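Local coordinates for phage terminase large subunit (Thermus phage P7426, PDB 7KS4), which probably acts as an ATP-driven motor that packs viral DNA into empty capsids and as an endonuclease that cuts the genome, represented here by its N-terminal ATPase domain, at residues A29-T34 and S53-F58; V57-A62 and D176-I181; S162-A167 and Y192-M197. All blocks are in the same frame, centred on the assembly; numbering follows the deposited sequence.

Three contacts of the ATPase domain illustrate how helices pack on both faces of a core strand. Interactions 1 and 2 lie on one side of strand 178-183 and interaction 3 on the other. Interaction 1 joins two helices and shares helix 48-62, which follows the P-loop, with interaction 2; their centres lie about 8 Å apart, and Glu55 CB packs 3.9 Å from Trp178 CH2. Interaction 3 is centred about 18 Å from interaction 2, Ala179 CB lying 3.8 Å from Trp164 CH2. Interaction 1 borders the nucleotide site, the His31 side chain lying about 8 Å from ADP; the side chains of Trp178 and Trp164 are about 11 and 12 Å from that of Asp154, which binds magnesium in another structure of this protein.

Interaction 1 (A29-T34 and S53-F58); sequences AIHRST and SVEAVF
With CG placed anti to its carbonyl carbon (chi1 -64°), the imidazole of His31 swings off helix 25-32 towards helix 48-62, where Glu55, bent at chi2 (-82°), curls its carboxylate back to meet it. The two side chains pass in opposite directions and join by a short, almost straight hydrogen bond: His31 ND1 donates to Glu55 OE2 at 2.6 Å, with an N-H...O angle of 176°. The acceptor lies in the imidazole plane and is approached on its anti side; ring and carboxylate are nearly coplanar. Val54 packs beside this pair, its CB 4.1 Å from His31 CE1.

Both ends of the link are tethered. His31 NE2 is hydrogen-bonded to Tyr21 OH, while Glu55 OE1 forms a salt bridge with Arg38, whose other terminal nitrogen bonds to Ile30 O. Flanked by an imidazole and a guanidinium group, the buried carboxylate would probably stay ionised. This histidine-carboxylate pair thus ties the helix that follows the P-loop to helix 25-32, which carries the ADP-binding residue Gln27, and Tyr21 extends it to the wall of the pocket: a second-shell arrangement beside the nucleotide site of a P-loop ATPase.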
ATOM      1  N   ALA A  29      -7.136   7.388   8.142  1.00 42.21           N
ATOM      2  CA  ALA A  29      -7.582   8.207   7.019  1.00 42.43           C
ATOM      3  C   ALA A  29      -7.444   7.452   5.702  1.00 39.60           C
ATOM      4  O   ALA A  29      -8.342   7.503   4.853  1.00 40.14           O
ATOM      5  CB  ALA A  29      -6.796   9.514   6.973  1.00 44.45           C
ATOM      6  N   ILE A  30      -6.334   6.732   5.523  1.00 36.11           N
ATOM      7  CA  ILE A  30      -6.148   5.919   4.322  1.00 34.28           C
ATOM      8  C   ILE A  30      -7.244   4.867   4.218  1.00 34.81           C
ATOM      9  O   ILE A  30      -7.821   4.649   3.148  1.00 33.16           O
ATOM     10  CB  ILE A  30      -4.747   5.280   4.326  1.00 33.36           C
ATOM     11  CG1 ILE A  30      -3.684   6.380   4.168  1.00 35.39           C
ATOM     12  CG2 ILE A  30      -4.627   4.200   3.229  1.00 33.52           C
ATOM     13  CD1 ILE A  30      -2.259   5.898   4.277  1.00 35.62           C
ATOM     14  N   HIS A  31      -7.531   4.180   5.326  1.00 35.80           N
ATOM     15  CA  HIS A  31      -8.521   3.104   5.296  1.00 35.79           C
ATOM     16  C   HIS A  31      -9.926   3.638   5.049  1.00 38.24           C
ATOM     17  O   HIS A  31     -10.741   2.965   4.410  1.00 36.73           O
ATOM     18  CB  HIS A  31      -8.498   2.313   6.604  1.00 37.31           C
ATOM     19  CG  HIS A  31      -7.214   1.593   6.857  1.00 38.25           C
ATOM     20  ND1 HIS A  31      -6.605   0.801   5.908  1.00 35.93           N
ATOM     21  CD2 HIS A  31      -6.425   1.538   7.956  1.00 40.40           C
ATOM     22  CE1 HIS A  31      -5.494   0.293   6.409  1.00 37.65           C
ATOM     23  NE2 HIS A  31      -5.363   0.724   7.651  1.00 40.25           N
ATOM     24  N   ARG A  32     -10.247   4.825   5.572  1.00 37.26           N
ATOM     25  CA  ARG A  32     -11.583   5.378   5.366  1.00 42.85           C
ATOM     26  C   ARG A  32     -11.783   5.897   3.948  1.00 40.24           C
ATOM     27  O   ARG A  32     -12.929   6.035   3.506  1.00 40.34           O
ATOM     28  CB  ARG A  32     -11.858   6.505   6.362  1.00 49.28           C
ATOM     29  CG  ARG A  32     -12.059   6.019   7.789  1.00 58.81           C
ATOM     30  CD  ARG A  32     -12.615   7.115   8.677  1.00 66.75           C
ATOM     31  NE  ARG A  32     -12.622   6.728  10.086  1.00 73.53           N
ATOM     32  CZ  ARG A  32     -13.629   6.115  10.705  1.00 80.51           C
ATOM     33  NH1 ARG A  32     -14.744   5.806  10.053  1.00 82.58           N
ATOM     34  NH2 ARG A  32     -13.521   5.810  11.992  1.00 84.73           N
ATOM     35  N   SER A  33     -10.702   6.176   3.229  1.00 38.34           N
ATOM     36  CA  SER A  33     -10.816   6.706   1.879  1.00 38.63           C
ATOM     37  C   SER A  33     -11.341   5.643   0.924  1.00 38.01           C
ATOM     38  O   SER A  33     -10.838   4.518   0.897  1.00 37.80           O
ATOM     39  CB  SER A  33      -9.459   7.208   1.391  1.00 35.12           C
ATOM     40  OG  SER A  33      -9.526   7.555   0.019  1.00 34.87           O
ATOM     41  N   THR A  34     -12.335   6.015   0.121  1.00 38.92           N
ATOM     42  CA  THR A  34     -12.865   5.156  -0.929  1.00 40.04           C
ATOM     43  C   THR A  34     -12.284   5.475  -2.306  1.00 37.25           C
ATOM     44  O   THR A  34     -12.754   4.925  -3.307  1.00 38.28           O
ATOM     45  CB  THR A  34     -14.389   5.274  -0.973  1.00 45.22           C
ATOM     46  OG1 THR A  34     -14.752   6.642  -1.204  1.00 46.29           O
ATOM     47  CG2 THR A  34     -14.996   4.793   0.342  1.00 48.04           C
ATOM     48  N   SER A  53      -0.622  -3.615   4.291  1.00 30.17           N
ATOM     49  CA  SER A  53      -0.829  -5.042   4.512  1.00 32.36           C
ATOM     50  C   SER A  53      -2.257  -5.318   4.958  1.00 30.55           C
ATOM     51  O   SER A  53      -2.879  -6.291   4.512  1.00 30.44           O
ATOM     52  CB  SER A  53       0.182  -5.574   5.534  1.00 36.78           C
ATOM     53  OG  SER A  53      -0.169  -5.219   6.865  1.00 38.12           O
ATOM     54  N   VAL A  54      -2.809  -4.454   5.815  1.00 30.63           N
ATOM     55  CA  VAL A  54      -4.191  -4.628   6.259  1.00 29.83           C
ATOM     56  C   VAL A  54      -5.148  -4.544   5.082  1.00 28.65           C
ATOM     57  O   VAL A  54      -6.122  -5.303   5.004  1.00 26.79           O
ATOM     58  CB  VAL A  54      -4.537  -3.591   7.340  1.00 31.93           C
ATOM     59  CG1 VAL A  54      -6.031  -3.635   7.684  1.00 31.53           C
ATOM     60  CG2 VAL A  54      -3.699  -3.857   8.588  1.00 32.65           C
ATOM     61  N   GLU A  55      -4.909  -3.601   4.165  1.00 28.26           N
ATOM     62  CA  GLU A  55      -5.763  -3.478   2.985  1.00 28.44           C
ATOM     63  C   GLU A  55      -5.760  -4.764   2.170  1.00 28.22           C
ATOM     64  O   GLU A  55      -6.816  -5.237   1.730  1.00 27.83           O
ATOM     65  CB  GLU A  55      -5.303  -2.299   2.121  1.00 29.69           C
ATOM     66  CG  GLU A  55      -5.527  -0.931   2.759  1.00 31.67           C
ATOM     67  CD  GLU A  55      -6.942  -0.418   2.576  1.00 32.13           C
ATOM     68  OE1 GLU A  55      -7.604  -0.816   1.595  1.00 31.45           O
ATOM     69  OE2 GLU A  55      -7.400   0.381   3.422  1.00 33.93           O
ATOM     70  N   ALA A  56      -4.581  -5.345   1.958  1.00 28.19           N
ATOM     71  CA  ALA A  56      -4.477  -6.585   1.194  1.00 27.99           C
ATOM     72  C   ALA A  56      -5.196  -7.733   1.891  1.00 28.17           C
ATOM     73  O   ALA A  56      -5.929  -8.496   1.252  1.00 27.59           O
ATOM     74  CB  ALA A  56      -3.008  -6.927   0.966  1.00 29.74           C
ATOM     75  N   VAL A  57      -4.997  -7.878   3.204  1.00 28.86           N
ATOM     76  CA  VAL A  57      -5.664  -8.950   3.941  1.00 28.63           C
ATOM     77  C   VAL A  57      -7.171  -8.853   3.762  1.00 28.36           C
ATOM     78  O   VAL A  57      -7.851  -9.851   3.491  1.00 28.37           O
ATOM     79  CB  VAL A  57      -5.287  -8.910   5.434  1.00 29.87           C
ATOM     80  CG1 VAL A  57      -6.067  -9.983   6.190  1.00 30.45           C
ATOM     81  CG2 VAL A  57      -3.799  -9.115   5.633  1.00 31.42           C
ATOM     82  N   PHE A  58      -7.719  -7.649   3.930  1.00 28.66           N
ATOM     83  CA  PHE A  58      -9.159  -7.467   3.807  1.00 28.62           C
ATOM     84  C   PHE A  58      -9.657  -7.916   2.436  1.00 29.20           C
ATOM     85  O   PHE A  58     -10.635  -8.668   2.331  1.00 30.33           O
ATOM     86  CB  PHE A  58      -9.517  -6.008   4.068  1.00 28.99           C
ATOM     87  CG  PHE A  58     -10.986  -5.733   3.989  1.00 30.72           C
ATOM     88  CD1 PHE A  58     -11.835  -6.170   4.992  1.00 31.70           C
ATOM     89  CD2 PHE A  58     -11.518  -5.053   2.909  1.00 31.78           C
ATOM     90  CE1 PHE A  58     -13.191  -5.930   4.920  1.00 33.14           C
ATOM     91  CE2 PHE A  58     -12.871  -4.808   2.834  1.00 33.91           C
ATOM     92  CZ  PHE A  58     -13.707  -5.245   3.846  1.00 34.69           C
TER

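Interaction 2 (V57-A62 and D176-I181); sequences VFELFA and DGWALI
Trp178 NE1 donates to Glu59 OE2 at 2.9 Å, a single hydrogen bond that spans the gap between helix 48-62 and strand 178-183. The setting is the core of the ASCE fold: this strand is inserted between strand 150-153, which carries the predicted Walker B motif, and strand 37-42, which leads into the P-loop, and helix 48-62 packs against that sheet. The backbone shows the insertion directly, for Trp178 bonds to Asp149 and Val151 on one flank and Ala179 to Lys36 and Arg38 on the other.

The bond itself is asymmetric. From the tryptophan side it is regular, the acceptor lying close to the indole plane and the N-H...O angle being 158°. From the glutamate side the N-H arrives from above the carboxylate, 74° out of its plane. The two flat groups are also steeply inclined to one another. Glu59 reaches over by bending at chi2, and Trp178 answers with CG set between its backbone N and carbonyl carbon (chi1 58°), a rotation that projects the indole towards the helix.

Neighbours hold the ring in this pose: Arg38 makes a cation-pi contact with it, and Phe150 of strand 150-153 meets it with the planes at a shallow tilt. Just upstream, helix 161-175 ends in a Schellman motif at Asp176, whose OD1 forms a salt bridge with Lys36. Besides the polar bond, the aliphatic part of the glutamate lies alongside the rim of the six-membered ring, Glu59 CG 3.6 Å from Trp178 CZ2.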
ATOM      1  N   VAL A  57      -4.997  -7.878   3.204  1.00 28.86           N
ATOM      2  CA  VAL A  57      -5.664  -8.950   3.941  1.00 28.63           C
ATOM      3  C   VAL A  57      -7.171  -8.853   3.762  1.00 28.36           C
ATOM      4  O   VAL A  57      -7.851  -9.851   3.491  1.00 28.37           O
ATOM      5  CB  VAL A  57      -5.287  -8.910   5.434  1.00 29.87           C
ATOM      6  CG1 VAL A  57      -6.067  -9.983   6.190  1.00 30.45           C
ATOM      7  CG2 VAL A  57      -3.799  -9.115   5.633  1.00 31.42           C
ATOM      8  N   PHE A  58      -7.719  -7.649   3.930  1.00 28.66           N
ATOM      9  CA  PHE A  58      -9.159  -7.467   3.807  1.00 28.62           C
ATOM     10  C   PHE A  58      -9.657  -7.916   2.436  1.00 29.20           C
ATOM     11  O   PHE A  58     -10.635  -8.668   2.331  1.00 30.33           O
ATOM     12  CB  PHE A  58      -9.517  -6.008   4.068  1.00 28.99           C
ATOM     13  CG  PHE A  58     -10.986  -5.733   3.989  1.00 30.72           C
ATOM     14  CD1 PHE A  58     -11.835  -6.170   4.992  1.00 31.70           C
ATOM     15  CD2 PHE A  58     -11.518  -5.053   2.909  1.00 31.78           C
ATOM     16  CE1 PHE A  58     -13.191  -5.930   4.920  1.00 33.14           C
ATOM     17  CE2 PHE A  58     -12.871  -4.808   2.834  1.00 33.91           C
ATOM     18  CZ  PHE A  58     -13.707  -5.245   3.846  1.00 34.69           C
ATOM     19  N   GLU A  59      -8.993  -7.473   1.369  1.00 29.56           N
ATOM     20  CA  GLU A  59      -9.427  -7.848   0.027  1.00 31.19           C
ATOM     21  C   GLU A  59      -9.461  -9.361  -0.146  1.00 31.21           C
ATOM     22  O   GLU A  59     -10.419  -9.904  -0.712  1.00 33.07           O
ATOM     23  CB  GLU A  59      -8.508  -7.223  -1.023  1.00 34.38           C
ATOM     24  CG  GLU A  59      -8.659  -5.724  -1.167  1.00 36.66           C
ATOM     25  CD  GLU A  59      -9.948  -5.314  -1.857  1.00 38.92           C
ATOM     26  OE1 GLU A  59     -10.446  -6.074  -2.708  1.00 41.01           O
ATOM     27  OE2 GLU A  59     -10.459  -4.224  -1.539  1.00 42.44           O
ATOM     28  N   LEU A  60      -8.429 -10.062   0.335  1.00 28.67           N
ATOM     29  CA  LEU A  60      -8.327 -11.494   0.063  1.00 29.36           C
ATOM     30  C   LEU A  60      -9.467 -12.271   0.707  1.00 29.21           C
ATOM     31  O   LEU A  60      -9.923 -13.271   0.142  1.00 30.21           O
ATOM     32  CB  LEU A  60      -6.973 -12.028   0.540  1.00 30.39           C
ATOM     33  CG  LEU A  60      -5.758 -11.414  -0.173  1.00 33.21           C
ATOM     34  CD1 LEU A  60      -4.463 -11.878   0.482  1.00 34.52           C
ATOM     35  CD2 LEU A  60      -5.753 -11.747  -1.665  1.00 34.54           C
ATOM     36  N   PHE A  61      -9.949 -11.826   1.871  1.00 30.21           N
ATOM     37  CA  PHE A  61     -11.032 -12.508   2.577  1.00 30.12           C
ATOM     38  C   PHE A  61     -12.404 -11.939   2.253  1.00 30.33           C
ATOM     39  O   PHE A  61     -13.378 -12.697   2.170  1.00 30.46           O
ATOM     40  CB  PHE A  61     -10.811 -12.426   4.088  1.00 30.62           C
ATOM     41  CG  PHE A  61      -9.744 -13.338   4.583  1.00 30.93           C
ATOM     42  CD1 PHE A  61     -10.010 -14.681   4.780  1.00 31.49           C
ATOM     43  CD2 PHE A  61      -8.472 -12.865   4.845  1.00 32.40           C
ATOM     44  CE1 PHE A  61      -9.026 -15.541   5.236  1.00 33.07           C
ATOM     45  CE2 PHE A  61      -7.482 -13.722   5.302  1.00 34.04           C
ATOM     46  CZ  PHE A  61      -7.764 -15.063   5.490  1.00 34.26           C
ATOM     47  N   ALA A  62     -12.509 -10.614   2.118  1.00 29.58           N
ATOM     48  CA  ALA A  62     -13.804  -9.978   1.906  1.00 30.65           C
ATOM     49  C   ALA A  62     -14.236 -10.007   0.452  1.00 31.71           C
ATOM     50  O   ALA A  62     -15.425  -9.814   0.168  1.00 30.78           O
ATOM     51  CB  ALA A  62     -13.773  -8.523   2.388  1.00 31.82           C
ATOM     52  N   ASP A 176     -11.693  -2.082 -12.913  1.00 48.07           N
ATOM     53  CA  ASP A 176     -11.863  -0.879 -12.110  1.00 47.08           C
ATOM     54  C   ASP A 176     -11.261  -1.086 -10.723  1.00 40.95           C
ATOM     55  O   ASP A 176     -11.877  -0.795  -9.693  1.00 40.34           O
ATOM     56  CB  ASP A 176     -13.336  -0.484 -12.022  1.00 52.62           C
ATOM     57  CG  ASP A 176     -13.525   0.956 -11.590  1.00 56.29           C
ATOM     58  OD1 ASP A 176     -14.491   1.232 -10.848  1.00 58.45           O
ATOM     59  OD2 ASP A 176     -12.708   1.810 -11.997  1.00 57.57           O
ATOM     60  N   GLY A 177     -10.045  -1.627 -10.706  1.00 33.98           N
ATOM     61  CA  GLY A 177      -9.362  -1.886  -9.456  1.00 31.17           C
ATOM     62  C   GLY A 177      -8.748  -0.633  -8.863  1.00 29.86           C
ATOM     63  O   GLY A 177      -8.621   0.406  -9.517  1.00 30.87           O
ATOM     64  N   TRP A 178      -8.364  -0.739  -7.596  1.00 28.65           N
ATOM     65  CA  TRP A 178      -7.825   0.398  -6.871  1.00 28.57           C
ATOM     66  C   TRP A 178      -6.327   0.249  -6.668  1.00 27.61           C
ATOM     67  O   TRP A 178      -5.760  -0.842  -6.750  1.00 26.50           O
ATOM     68  CB  TRP A 178      -8.525   0.598  -5.521  1.00 27.17           C
ATOM     69  CG  TRP A 178      -8.504  -0.543  -4.518  1.00 27.21           C
ATOM     70  CD1 TRP A 178      -9.542  -1.389  -4.229  1.00 28.57           C
ATOM     71  CD2 TRP A 178      -7.430  -0.916  -3.640  1.00 27.40           C
ATOM     72  NE1 TRP A 178      -9.180  -2.261  -3.233  1.00 29.56           N
ATOM     73  CE2 TRP A 178      -7.889  -1.994  -2.853  1.00 28.92           C
ATOM     74  CE3 TRP A 178      -6.123  -0.448  -3.445  1.00 27.10           C
ATOM     75  CZ2 TRP A 178      -7.086  -2.623  -1.910  1.00 28.34           C
ATOM     76  CZ3 TRP A 178      -5.332  -1.066  -2.503  1.00 28.28           C
ATOM     77  CH2 TRP A 178      -5.817  -2.142  -1.738  1.00 28.49           C
ATOM     78  N   ALA A 179      -5.689   1.389  -6.430  1.00 25.67           N
ATOM     79  CA  ALA A 179      -4.255   1.456  -6.225  1.00 25.35           C
ATOM     80  C   ALA A 179      -4.005   2.245  -4.960  1.00 24.89           C
ATOM     81  O   ALA A 179      -4.620   3.299  -4.755  1.00 26.04           O
ATOM     82  CB  ALA A 179      -3.539   2.121  -7.401  1.00 26.34           C
ATOM     83  N   LEU A 180      -3.121   1.722  -4.120  1.00 24.61           N
ATOM     84  CA  LEU A 180      -2.567   2.436  -2.979  1.00 26.21           C
ATOM     85  C   LEU A 180      -1.092   2.690  -3.274  1.00 25.72           C
ATOM     86  O   LEU A 180      -0.292   1.752  -3.320  1.00 24.67           O
ATOM     87  CB  LEU A 180      -2.760   1.631  -1.698  1.00 25.98           C
ATOM     88  CG  LEU A 180      -2.159   2.211  -0.425  1.00 25.98           C
ATOM     89  CD1 LEU A 180      -2.697   3.607  -0.124  1.00 26.81           C
ATOM     90  CD2 LEU A 180      -2.442   1.243   0.723  1.00 25.76           C
ATOM     91  N   ILE A 181      -0.743   3.957  -3.475  1.00 24.65           N
ATOM     92  CA  ILE A 181       0.565   4.377  -3.967  1.00 26.50           C
ATOM     93  C   ILE A 181       1.241   5.115  -2.826  1.00 26.61           C
ATOM     94  O   ILE A 181       0.848   6.236  -2.489  1.00 27.94           O
ATOM     95  CB  ILE A 181       0.431   5.257  -5.214  1.00 26.34           C
ATOM     96  CG1 ILE A 181      -0.364   4.496  -6.285  1.00 25.96           C
ATOM     97  CG2 ILE A 181       1.799   5.687  -5.742  1.00 27.23           C
ATOM     98  CD1 ILE A 181      -0.772   5.352  -7.474  1.00 27.90           C
TER

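Interaction 3 (S162-A167 and Y192-M197); sequences SVWSEA and YEFFLM
Phe194 drives one edge of its ring onto the indole of Trp164. The nearest atoms are Phe194 CZ and Trp164 NE1, 3.3 Å apart, and next to them Phe194 CE2 sits 3.6 Å from Trp164 CE2. The pair is an offset edge-to-face (T-shaped) stack: the phenyl centroid is 4.9 Å from that of the five-membered ring of Trp164, and the planes stand at 86°. Contact falls towards the rim of the indole, where Phe194 CE2 rides 3.2 Å above the plane of the Trp164 ring. Trp164 CG lies anti to the backbone N (chi1 169°), which carries the indole away from helix 161-175 to meet helix 190-197.

These helices flank strand 178-183 in sequence. The first forms the beta-alpha-beta crossover from strand 150-153 to the parallel strand 178-183, and the second follows that strand, so the aromatic pair is a helix-helix contact lying over the sheet of the P-loop ATPase fold.

Trp190 helps to position both partners, its ring meeting Trp164 nearly parallel and Phe194 edge-to-face. Phe219, on strand 219-224, adds a second edge-to-face contact to Phe194. Beneath them Ile181 touches Trp164 and Phe194 alike, and Ala179, Arg37 and Leu172 pack against the indole. Farther out, Phe195 on the same helix settles on Val39 and Cys41 of strand 37-42.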
ATOM      1  N   SER A 162       7.170   4.232 -15.941  1.00 39.19           N
ATOM      2  CA  SER A 162       6.798   3.285 -16.985  1.00 42.73           C
ATOM      3  C   SER A 162       6.209   2.008 -16.399  1.00 43.93           C
ATOM      4  O   SER A 162       5.304   1.407 -16.990  1.00 45.18           O
ATOM      5  CB  SER A 162       8.015   2.957 -17.849  1.00 46.18           C
ATOM      6  OG  SER A 162       9.069   2.433 -17.063  1.00 48.00           O
ATOM      7  N   VAL A 163       6.720   1.561 -15.252  1.00 44.00           N
ATOM      8  CA  VAL A 163       6.122   0.401 -14.598  1.00 44.81           C
ATOM      9  C   VAL A 163       4.646   0.661 -14.328  1.00 42.90           C
ATOM     10  O   VAL A 163       3.790  -0.189 -14.600  1.00 41.73           O
ATOM     11  CB  VAL A 163       6.894   0.051 -13.311  1.00 46.70           C
ATOM     12  CG1 VAL A 163       6.272  -1.155 -12.615  1.00 48.41           C
ATOM     13  CG2 VAL A 163       8.363  -0.237 -13.630  1.00 49.17           C
ATOM     14  N   TRP A 164       4.318   1.853 -13.827  1.00 41.46           N
ATOM     15  CA  TRP A 164       2.918   2.194 -13.605  1.00 39.18           C
ATOM     16  C   TRP A 164       2.162   2.297 -14.927  1.00 40.26           C
ATOM     17  O   TRP A 164       1.174   1.588 -15.153  1.00 41.46           O
ATOM     18  CB  TRP A 164       2.803   3.508 -12.822  1.00 37.01           C
ATOM     19  CG  TRP A 164       1.398   4.017 -12.818  1.00 35.87           C
ATOM     20  CD1 TRP A 164       0.875   4.979 -13.630  1.00 35.38           C
ATOM     21  CD2 TRP A 164       0.319   3.557 -11.994  1.00 35.56           C
ATOM     22  NE1 TRP A 164      -0.456   5.157 -13.356  1.00 35.86           N
ATOM     23  CE2 TRP A 164      -0.823   4.295 -12.355  1.00 35.18           C
ATOM     24  CE3 TRP A 164       0.208   2.591 -10.986  1.00 34.81           C
ATOM     25  CZ2 TRP A 164      -2.057   4.105 -11.743  1.00 35.12           C
ATOM     26  CZ3 TRP A 164      -1.014   2.405 -10.382  1.00 34.93           C
ATOM     27  CH2 TRP A 164      -2.134   3.158 -10.759  1.00 34.85           C
ATOM     28  N   SER A 165       2.623   3.177 -15.826  1.00 39.32           N
ATOM     29  CA  SER A 165       1.821   3.515 -17.001  1.00 38.28           C
ATOM     30  C   SER A 165       1.589   2.303 -17.891  1.00 39.96           C
ATOM     31  O   SER A 165       0.504   2.140 -18.462  1.00 40.99           O
ATOM     32  CB  SER A 165       2.496   4.634 -17.801  1.00 39.36           C
ATOM     33  OG  SER A 165       3.746   4.213 -18.311  1.00 41.62           O
ATOM     34  N   GLU A 166       2.595   1.445 -18.032  1.00 43.91           N
ATOM     35  CA  GLU A 166       2.540   0.361 -19.000  1.00 48.04           C
ATOM     36  C   GLU A 166       2.176  -0.985 -18.384  1.00 48.15           C
ATOM     37  O   GLU A 166       1.445  -1.763 -19.004  1.00 51.01           O
ATOM     38  CB  GLU A 166       3.887   0.253 -19.723  1.00 51.66           C
ATOM     39  CG  GLU A 166       4.276   1.535 -20.471  1.00 55.12           C
ATOM     40  CD  GLU A 166       5.670   1.475 -21.072  1.00 60.83           C
ATOM     41  OE1 GLU A 166       6.336   0.426 -20.939  1.00 63.37           O
ATOM     42  OE2 GLU A 166       6.101   2.479 -21.682  1.00 63.39           O
ATOM     43  N   ALA A 167       2.645  -1.276 -17.171  1.00 41.49           N
ATOM     44  CA  ALA A 167       2.535  -2.622 -16.623  1.00 44.04           C
ATOM     45  C   ALA A 167       1.498  -2.770 -15.517  1.00 45.31           C
ATOM     46  O   ALA A 167       1.135  -3.907 -15.196  1.00 46.69           O
ATOM     47  CB  ALA A 167       3.897  -3.085 -16.088  1.00 43.67           C
ATOM     48  N   TYR A 192       5.101  12.813  -7.291  1.00 31.04           N
ATOM     49  CA  TYR A 192       4.663  14.160  -6.942  1.00 30.45           C
ATOM     50  C   TYR A 192       3.410  14.553  -7.714  1.00 30.52           C
ATOM     51  O   TYR A 192       2.472  15.127  -7.147  1.00 29.38           O
ATOM     52  CB  TYR A 192       5.798  15.145  -7.222  1.00 31.64           C
ATOM     53  CG  TYR A 192       5.360  16.582  -7.293  1.00 33.02           C
ATOM     54  CD1 TYR A 192       4.900  17.249  -6.160  1.00 34.01           C
ATOM     55  CD2 TYR A 192       5.412  17.282  -8.493  1.00 34.00           C
ATOM     56  CE1 TYR A 192       4.497  18.579  -6.227  1.00 35.54           C
ATOM     57  CE2 TYR A 192       5.014  18.602  -8.572  1.00 35.42           C
ATOM     58  CZ  TYR A 192       4.563  19.249  -7.437  1.00 36.49           C
ATOM     59  OH  TYR A 192       4.170  20.564  -7.527  1.00 37.19           O
ATOM     60  N   GLU A 193       3.385  14.267  -9.015  1.00 31.92           N
ATOM     61  CA  GLU A 193       2.216  14.594  -9.824  1.00 33.77           C
ATOM     62  C   GLU A 193       0.977  13.879  -9.308  1.00 31.83           C
ATOM     63  O   GLU A 193      -0.082  14.494  -9.138  1.00 32.60           O
ATOM     64  CB  GLU A 193       2.478  14.227 -11.278  1.00 35.71           C
ATOM     65  CG  GLU A 193       3.677  14.942 -11.830  1.00 40.04           C
ATOM     66  CD  GLU A 193       4.090  14.454 -13.184  1.00 43.02           C
ATOM     67  OE1 GLU A 193       3.592  13.395 -13.636  1.00 43.87           O
ATOM     68  OE2 GLU A 193       4.920  15.152 -13.795  1.00 45.94           O
ATOM     69  N   PHE A 194       1.089  12.570  -9.068  1.00 28.65           N
ATOM     70  CA  PHE A 194      -0.055  11.802  -8.587  1.00 28.03           C
ATOM     71  C   PHE A 194      -0.487  12.275  -7.214  1.00 29.24           C
ATOM     72  O   PHE A 194      -1.688  12.344  -6.921  1.00 29.19           O
ATOM     73  CB  PHE A 194       0.282  10.313  -8.559  1.00 28.52           C
ATOM     74  CG  PHE A 194      -0.019   9.603  -9.845  1.00 31.47           C
ATOM     75  CD1 PHE A 194       0.291  10.190 -11.062  1.00 32.22           C
ATOM     76  CD2 PHE A 194      -0.604   8.349  -9.842  1.00 33.92           C
ATOM     77  CE1 PHE A 194       0.016   9.545 -12.250  1.00 35.03           C
ATOM     78  CE2 PHE A 194      -0.882   7.696 -11.032  1.00 34.63           C
ATOM     79  CZ  PHE A 194      -0.569   8.294 -12.238  1.00 35.45           C
ATOM     80  N   PHE A 195       0.477  12.602  -6.354  1.00 28.94           N
ATOM     81  CA  PHE A 195       0.139  13.157  -5.049  1.00 27.98           C
ATOM     82  C   PHE A 195      -0.724  14.402  -5.201  1.00 29.66           C
ATOM     83  O   PHE A 195      -1.770  14.537  -4.556  1.00 28.24           O
ATOM     84  CB  PHE A 195       1.410  13.482  -4.269  1.00 29.03           C
ATOM     85  CG  PHE A 195       1.142  14.142  -2.955  1.00 30.59           C
ATOM     86  CD1 PHE A 195       0.908  13.386  -1.824  1.00 30.91           C
ATOM     87  CD2 PHE A 195       1.081  15.520  -2.858  1.00 32.09           C
ATOM     88  CE1 PHE A 195       0.648  13.996  -0.610  1.00 32.09           C
ATOM     89  CE2 PHE A 195       0.818  16.129  -1.651  1.00 33.55           C
ATOM     90  CZ  PHE A 195       0.597  15.363  -0.528  1.00 33.37           C
ATOM     91  N   LEU A 196      -0.302  15.324  -6.063  1.00 31.36           N
ATOM     92  CA  LEU A 196      -1.021  16.584  -6.198  1.00 33.31           C
ATOM     93  C   LEU A 196      -2.433  16.372  -6.731  1.00 32.92           C
ATOM     94  O   LEU A 196      -3.344  17.132  -6.388  1.00 34.01           O
ATOM     95  CB  LEU A 196      -0.234  17.520  -7.114  1.00 34.35           C
ATOM     96  CG  LEU A 196      -0.246  19.007  -6.781  1.00 36.97           C
ATOM     97  CD1 LEU A 196       0.320  19.267  -5.397  1.00 38.26           C
ATOM     98  CD2 LEU A 196       0.541  19.788  -7.834  1.00 38.47           C
ATOM     99  N   MET A 197      -2.633  15.350  -7.566  1.00 30.59           N
ATOM    100  CA  MET A 197      -3.964  15.079  -8.107  1.00 31.32           C
ATOM    101  C   MET A 197      -4.979  14.819  -7.006  1.00 30.85           C
ATOM    102  O   MET A 197      -6.183  15.014  -7.216  1.00 31.29           O
ATOM    103  CB  MET A 197      -3.914  13.880  -9.054  1.00 30.48           C
ATOM    104  CG  MET A 197      -3.223  14.177 -10.369  1.00 32.42           C
ATOM    105  SD  MET A 197      -2.948  12.703 -11.346  1.00 34.42           S
ATOM    106  CE  MET A 197      -1.821  13.375 -12.570  1.00 34.46           C
TER